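Local coordinates for protein geranyltranstransferase (Roseobacter denitrificans, PDB 4LLS) that probably condenses farnesyl diphosphate with isopentenyl diphosphate to make geranylgeranyl diphosphate, a precursor of carotenoids and diterpenes, using divalent metal ions, at residues R64-L69 and A93-S98; A37-V42 and S87-E92. All coordinates share one frame; numbering follows the deposited sequence.

Contact 1. Residues R64-L69 and A93-S98; sequences RLRGFL and ALHAYS. With IPE (3-methylbut-3-enyl trihydrogen diphosphate), chain C; GST (geranyl S-thiolodiphosphate), chain D.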
loop_
_atom_site.group_PDB
_atom_site.type_symbol
_atom_site.label_atom_id
_atom_site.label_comp_id
_atom_site.label_asym_id
_atom_site.label_seq_id
_atom_site.Cartn_x
_atom_site.Cartn_y
_atom_site.Cartn_z
ATOM N N ARG A 64 6.405 -3.033 -18.922
ATOM C CA ARG A 64 7.081 -3.848 -17.906
ATOM C C ARG A 64 8.539 -3.519 -17.692
ATOM O O ARG A 64 9.343 -4.393 -17.309
ATOM C CB ARG A 64 6.897 -5.348 -18.144
ATOM C CG ARG A 64 5.506 -5.763 -18.470
ATOM C CD ARG A 64 4.512 -5.378 -17.416
ATOM N NE ARG A 64 3.268 -6.132 -17.592
ATOM C CZ ARG A 64 2.183 -5.992 -16.857
ATOM N NH1 ARG A 64 2.175 -5.180 -15.792
ATOM N NH2 ARG A 64 1.139 -6.782 -17.111
ATOM N N LEU A 65 8.935 -2.277 -17.874
ATOM C CA LEU A 65 10.313 -1.924 -17.644
ATOM C C LEU A 65 10.769 -2.344 -16.237
ATOM O O LEU A 65 11.873 -2.875 -16.055
ATOM C CB LEU A 65 10.533 -0.423 -17.819
ATOM C CG LEU A 65 11.877 0.169 -17.414
ATOM C CD1 LEU A 65 13.006 -0.361 -18.284
ATOM C CD2 LEU A 65 11.859 1.695 -17.448
ATOM N N ARG A 66 9.976 -2.029 -15.221
ATOM C CA ARG A 66 10.412 -2.234 -13.853
ATOM C C ARG A 66 10.455 -3.740 -13.542
ATOM O O ARG A 66 11.440 -4.240 -13.018
ATOM C CB ARG A 66 9.475 -1.500 -12.887
ATOM C CG ARG A 66 9.657 -0.004 -12.988
ATOM C CD ARG A 66 8.478 0.778 -12.421
ATOM N NE ARG A 66 8.541 2.202 -12.777
ATOM C CZ ARG A 66 8.172 2.713 -13.953
ATOM N NH1 ARG A 66 8.277 4.029 -14.143
ATOM N NH2 ARG A 66 7.731 1.945 -14.926
ATOM N N GLY A 67 9.429 -4.476 -13.924
ATOM C CA GLY A 67 9.513 -5.920 -13.777
ATOM C C GLY A 67 10.621 -6.592 -14.562
ATOM O O GLY A 67 11.337 -7.496 -14.071
ATOM N N PHE A 68 10.879 -6.050 -15.744
ATOM C CA PHE A 68 12.003 -6.536 -16.555
ATOM C C PHE A 68 13.330 -6.292 -15.875
ATOM O O PHE A 68 14.233 -7.161 -15.890
ATOM C CB PHE A 68 11.975 -5.876 -17.949
ATOM C CG PHE A 68 13.086 -6.277 -18.851
ATOM C CD1 PHE A 68 14.035 -5.345 -19.247
ATOM C CD2 PHE A 68 13.097 -7.537 -19.426
ATOM C CE1 PHE A 68 15.024 -5.698 -20.166
ATOM C CE2 PHE A 68 14.057 -7.877 -20.366
ATOM C CZ PHE A 68 14.991 -6.950 -20.742
ATOM N N LEU A 69 13.516 -5.119 -15.284
ATOM C CA LEU A 69 14.731 -4.854 -14.539
ATOM C C LEU A 69 14.965 -5.868 -13.431
ATOM O O LEU A 69 16.087 -6.289 -13.170
ATOM C CB LEU A 69 14.758 -3.422 -13.993
ATOM C CG LEU A 69 14.993 -2.347 -15.051
ATOM C CD1 LEU A 69 14.712 -0.973 -14.494
ATOM C CD2 LEU A 69 16.425 -2.397 -15.587
ATOM N N ALA A 93 2.918 -4.288 -9.578
ATOM C CA ALA A 93 1.717 -3.993 -8.796
ATOM C C ALA A 93 1.821 -2.633 -8.117
ATOM O O ALA A 93 0.882 -1.827 -8.109
ATOM C CB ALA A 93 1.484 -5.067 -7.761
ATOM N N LEU A 94 2.975 -2.339 -7.542
ATOM C CA LEU A 94 3.214 -1.052 -6.876
ATOM C C LEU A 94 3.093 0.067 -7.921
ATOM O O LEU A 94 2.369 1.055 -7.701
ATOM C CB LEU A 94 4.585 -1.058 -6.202
ATOM C CG LEU A 94 4.884 -0.074 -5.048
ATOM C CD1 LEU A 94 4.688 1.392 -5.439
ATOM C CD2 LEU A 94 4.080 -0.427 -3.818
ATOM N N HIS A 95 3.822 -0.036 -9.005
ATOM C CA HIS A 95 3.739 0.926 -10.087
ATOM C C HIS A 95 2.297 1.107 -10.516
ATOM O O HIS A 95 1.828 2.248 -10.726
ATOM C CB HIS A 95 4.646 0.418 -11.183
ATOM C CG HIS A 95 4.553 1.163 -12.463
ATOM N ND1 HIS A 95 4.910 2.482 -12.589
ATOM C CD2 HIS A 95 4.299 0.713 -13.712
ATOM C CE1 HIS A 95 4.798 2.840 -13.862
ATOM N NE2 HIS A 95 4.447 1.778 -14.564
ATOM N N ALA A 96 1.590 0.014 -10.749
ATOM C CA ALA A 96 0.206 0.114 -11.209
ATOM C C ALA A 96 -0.627 0.889 -10.225
ATOM O O ALA A 96 -1.464 1.717 -10.642
ATOM C CB ALA A 96 -0.415 -1.236 -11.444
ATOM N N TYR A 97 -0.456 0.647 -8.942
ATOM C CA TYR A 97 -1.247 1.361 -7.927
ATOM C C TYR A 97 -0.990 2.850 -8.059
ATOM O O TYR A 97 -1.953 3.674 -8.039
ATOM C CB TYR A 97 -0.917 0.859 -6.499
ATOM C CG TYR A 97 -0.405 1.896 -5.540
ATOM C CD1 TYR A 97 -1.237 2.891 -5.033
ATOM C CD2 TYR A 97 0.858 1.822 -5.023
ATOM C CE1 TYR A 97 -0.735 3.852 -4.193
ATOM C CE2 TYR A 97 1.316 2.687 -4.054
ATOM C CZ TYR A 97 0.521 3.731 -3.653
ATOM O OH TYR A 97 0.998 4.712 -2.808
ATOM N N SER A 98 0.258 3.238 -8.217
ATOM C CA SER A 98 0.616 4.656 -8.279
ATOM C C SER A 98 -0.062 5.333 -9.453
ATOM O O SER A 98 -0.487 6.481 -9.342
ATOM C CB SER A 98 2.159 4.849 -8.326
ATOM O OG SER A 98 2.691 4.565 -9.633
HETATM C C1 IPE C . 4.525 5.900 -16.615
HETATM O O1 IPE C . 5.487 4.829 -16.543
HETATM C C2 IPE C . 4.593 6.699 -15.317
HETATM C C3 IPE C . 5.968 7.282 -15.107
HETATM C C4 IPE C . 6.685 7.007 -14.019
HETATM C C5 IPE C . 6.486 8.314 -16.061
HETATM P PA IPE C . 5.713 3.885 -17.808
HETATM O O1A IPE C . 5.997 4.740 -19.052
HETATM O O2A IPE C . 6.745 2.924 -17.426
HETATM O O3A IPE C . 4.329 3.134 -17.989
HETATM P PB IPE C . 3.831 1.652 -18.419
HETATM O O1B IPE C . 2.459 1.860 -19.041
HETATM O O2B IPE C . 4.825 1.099 -19.400
HETATM O O3B IPE C . 3.851 0.889 -17.116
HETATM P PA GST D . 2.229 9.946 -16.851
HETATM O O1A GST D . 2.374 8.514 -17.362
HETATM O O2A GST D . 2.672 11.020 -17.836
HETATM O O3A GST D . 0.855 10.220 -16.249
HETATM O O1B GST D . 3.240 10.013 -15.623
HETATM P PB GST D . 3.646 11.369 -14.908
HETATM O O2B GST D . 4.601 12.177 -15.670
HETATM O O3B GST D . 2.354 12.141 -14.476
HETATM S S1 GST D . 4.623 10.681 -13.321
HETATM C C1 GST D . 3.316 9.724 -12.630
HETATM C C2 GST D . 3.420 9.591 -11.129
HETATM C C3 GST D . 4.006 8.535 -10.545
HETATM C C10 GST D . 4.687 7.477 -11.345
HETATM C C4 GST D . 4.094 8.432 -9.060
HETATM C C5 GST D . 2.724 8.789 -8.469
HETATM C C6 GST D . 2.739 8.692 -6.979
HETATM C C7 GST D . 1.639 8.445 -6.234
HETATM C C9 GST D . 0.225 8.243 -6.733
HETATM C C8 GST D . 1.910 8.347 -4.765
#

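Contact 2. Residues A37-V42 and S87-E92; sequences AHFDKV and SATAIE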
loop_
_atom_site.group_PDB
_atom_site.type_symbol
_atom_site.label_atom_id
_atom_site.label_comp_id
_atom_site.label_asym_id
_atom_site.label_seq_id
_atom_site.Cartn_x
_atom_site.Cartn_y
_atom_site.Cartn_z
ATOM N N ALA A 37 1.252 -13.371 -16.815
ATOM C CA ALA A 37 0.822 -14.709 -16.384
ATOM C C ALA A 37 0.772 -14.800 -14.880
ATOM O O ALA A 37 -0.130 -15.403 -14.314
ATOM C CB ALA A 37 1.737 -15.760 -16.940
ATOM N N HIS A 38 1.714 -14.150 -14.214
ATOM C CA HIS A 38 1.780 -14.187 -12.766
ATOM C C HIS A 38 0.653 -13.368 -12.147
ATOM O O HIS A 38 0.016 -13.830 -11.197
ATOM C CB HIS A 38 3.137 -13.713 -12.226
ATOM C CG HIS A 38 3.514 -14.407 -10.959
ATOM N ND1 HIS A 38 3.570 -13.795 -9.726
ATOM C CD2 HIS A 38 3.674 -15.733 -10.725
ATOM C CE1 HIS A 38 3.851 -14.708 -8.802
ATOM N NE2 HIS A 38 3.931 -15.884 -9.395
ATOM N N PHE A 39 0.347 -12.199 -12.677
ATOM C CA PHE A 39 -0.828 -11.446 -12.231
ATOM C C PHE A 39 -2.087 -12.282 -12.405
ATOM O O PHE A 39 -2.915 -12.387 -11.529
ATOM C CB PHE A 39 -1.019 -10.146 -13.019
ATOM C CG PHE A 39 -0.254 -8.984 -12.465
ATOM C CD1 PHE A 39 -0.475 -8.551 -11.182
ATOM C CD2 PHE A 39 0.712 -8.346 -13.233
ATOM C CE1 PHE A 39 0.262 -7.474 -10.653
ATOM C CE2 PHE A 39 1.391 -7.240 -12.745
ATOM C CZ PHE A 39 1.206 -6.826 -11.425
ATOM N N ASP A 40 -2.189 -12.941 -13.536
ATOM C CA ASP A 40 -3.385 -13.737 -13.820
ATOM C C ASP A 40 -3.547 -14.811 -12.759
ATOM O O ASP A 40 -4.643 -15.049 -12.254
ATOM C CB ASP A 40 -3.294 -14.367 -15.199
ATOM C CG ASP A 40 -3.466 -13.349 -16.353
ATOM O OD1 ASP A 40 -3.821 -12.154 -16.152
ATOM O OD2 ASP A 40 -3.223 -13.795 -17.495
ATOM N N LYS A 41 -2.461 -15.501 -12.445
ATOM C CA LYS A 41 -2.510 -16.618 -11.486
ATOM C C LYS A 41 -2.822 -16.128 -10.074
ATOM O O LYS A 41 -3.673 -16.677 -9.376
ATOM C CB LYS A 41 -1.201 -17.378 -11.493
ATOM C CG LYS A 41 -0.935 -18.183 -12.759
ATOM C CD LYS A 41 0.445 -18.821 -12.674
ATOM C CE LYS A 41 1.026 -19.200 -14.029
ATOM N NZ LYS A 41 2.456 -19.605 -13.884
ATOM N N VAL A 42 -2.193 -15.026 -9.671
ATOM C CA VAL A 42 -2.394 -14.520 -8.325
ATOM C C VAL A 42 -3.801 -13.944 -8.122
ATOM O O VAL A 42 -4.453 -14.239 -7.118
ATOM C CB VAL A 42 -1.318 -13.449 -8.019
ATOM C CG1 VAL A 42 -1.658 -12.694 -6.741
ATOM C CG2 VAL A 42 0.042 -14.083 -7.932
ATOM N N SER A 87 9.083 -10.817 -7.213
ATOM C CA SER A 87 9.502 -9.432 -7.032
ATOM C C SER A 87 9.222 -8.593 -8.279
ATOM O O SER A 87 8.883 -7.397 -8.189
ATOM C CB SER A 87 10.980 -9.385 -6.715
ATOM O OG SER A 87 11.228 -9.870 -5.425
ATOM N N ALA A 88 9.322 -9.184 -9.452
ATOM C CA ALA A 88 8.988 -8.474 -10.680
ATOM C C ALA A 88 7.519 -8.084 -10.724
ATOM O O ALA A 88 7.160 -6.972 -11.151
ATOM C CB ALA A 88 9.356 -9.331 -11.919
ATOM N N THR A 89 6.643 -9.034 -10.405
ATOM C CA THR A 89 5.229 -8.764 -10.318
ATOM C C THR A 89 4.924 -7.761 -9.206
ATOM O O THR A 89 4.078 -6.888 -9.379
ATOM C CB THR A 89 4.443 -10.076 -10.198
ATOM O OG1 THR A 89 4.878 -10.952 -11.275
ATOM C CG2 THR A 89 2.991 -9.879 -10.306
ATOM N N ALA A 90 5.630 -7.876 -8.091
ATOM C CA ALA A 90 5.434 -6.930 -6.981
ATOM C C ALA A 90 5.659 -5.498 -7.426
ATOM O O ALA A 90 4.852 -4.620 -7.123
ATOM C CB ALA A 90 6.339 -7.271 -5.817
ATOM N N ILE A 91 6.776 -5.228 -8.082
ATOM C CA ILE A 91 7.045 -3.832 -8.446
ATOM C C ILE A 91 6.050 -3.358 -9.496
ATOM O O ILE A 91 5.674 -2.174 -9.495
ATOM C CB ILE A 91 8.506 -3.611 -8.851
ATOM C CG1 ILE A 91 8.803 -2.119 -8.840
ATOM C CG2 ILE A 91 8.851 -4.251 -10.191
ATOM C CD1 ILE A 91 8.706 -1.436 -7.484
ATOM N N GLU A 92 5.637 -4.241 -10.407
ATOM C CA GLU A 92 4.569 -3.892 -11.339
ATOM C C GLU A 92 3.213 -3.585 -10.667
ATOM O O GLU A 92 2.474 -2.689 -11.095
ATOM C CB GLU A 92 4.416 -4.940 -12.406
ATOM C CG GLU A 92 5.599 -4.955 -13.337
ATOM C CD GLU A 92 5.698 -3.765 -14.286
ATOM O OE1 GLU A 92 4.622 -3.269 -14.733
ATOM O OE2 GLU A 92 6.839 -3.374 -14.640
#

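Contact 1. Residues R64-L69 and A93-S98
Arg66 and His95 lay their flat ends on one another, the guanidinium and the imidazole 3.7 Å apart between centres with planes 14° apart. The overlap is offset: Arg66 NH2 sits over the rim of the ring, 3.2 Å from His95 CE1, while Arg66 CD adds a CH-pi contact over the same ring. An extended chain from CG to NE carries the arginine across, and the histidine meets it with CG anti to its backbone N (chi1 172°). Both belong to the isopentenyl diphosphate pocket. Arg66 NH2 gives a nearly straight bond of 2.9 Å to IPE O2A (171°), leaving near the guanidinium plane; His95 NE2 donates to IPE O3B at 2.8 Å. The stack holds two donors side by side on neighbouring phosphates, and Lys63 and Arg114 bind the same ligand.

Beyond this tight pair the contact is loose: the segments touch nowhere else, and the CA atoms of Arg66 and His95 stay 8.3 Å apart. Ser98, bonded through OG to His95 O, faces the hydrocarbon chain of the bound geranyl S-thiolodiphosphate. Around the pair, helix 190-215 packs on Arg66 and Leu94, helix 221-244 on Arg66 and Leu69, and helix 125-144 on Leu94 and Tyr97.

Contact 2. Residues A37-V42 and S87-E92
Thr89 sets its methyl squarely over the ring of Phe39: CG2 stands 3.6 Å from the ring centroid and only 9° off the normal, a textbook CH-pi contact. The two side chains slide past each other in opposite directions, the phenyl reaching toward helix 81-102 at a steep angle to its axis while the threonine reaches back toward helix 22-43. Thr89 turns CG2 anti to its backbone N, which brings the methyl over the aromatic face and leaves OG1 on the side of His38. There Thr89 OG1 lies 3.4 Å from His38 CB, and its hydroxyl is bonded to Ile85 O, one turn back in its own helix.

The far end of the phenyl meets backbone and aliphatic carbon. Phe39 CZ comes to 3.5 Å from Thr89 O, and Glu92 CB approaches the ring edge near its plane, 3.8 Å from Phe39 CE2. One face and one edge of the same ring are therefore used by residues a turn apart on helix 81-102. The segments 37-42 and 87-92 cross at -83°, their axes 10.1 Å apart at closest approach, and the large side chain of Phe39 bridges the gap in this mainly helical prenyl synthase fold. With the phenyl of Phe39 cut back to an alanine, the methyl of Thr89 would probably lose the face it rests on and a gap would open beside Glu92 CB.

Beyond CB, Glu92 bends at its second torsion and takes its carboxylate away from the phenyl, the two planes 81° apart. OE2 accepts from Gly67 N and OE1 forms a salt bridge with Arg64 NH1, so the buried acid is satisfied from the start of helix 65-76. The ring of His38 packs edge-to-face with Trp86, and helix 125-144 touches Thr89 through Leu142 and Val42 through Leu138.

In the fold
Helix 81-102 is common to both contacts: contact 2 uses 87-92 and contact 1 the turns that follow directly, 93-98. Along the chain the segments alternate, 37-42, 64-69, 87-92, 93-98, and through the shared helix 81-102 helices 22-43 and 65-76 are both packed against one long helix. The contact centres lie 9 Å apart, contact 1 about 5 Å from the middle of the chain and contact 2 about 14 Å. They join at Glu92, which belongs to contact 2 but whose carboxylate reaches the segment 64-69 of contact 1. Contact 1 reaches the bound diphosphate directly, whereas contact 2 packs helix 22-43 against the same helix further from the catalytic cavity.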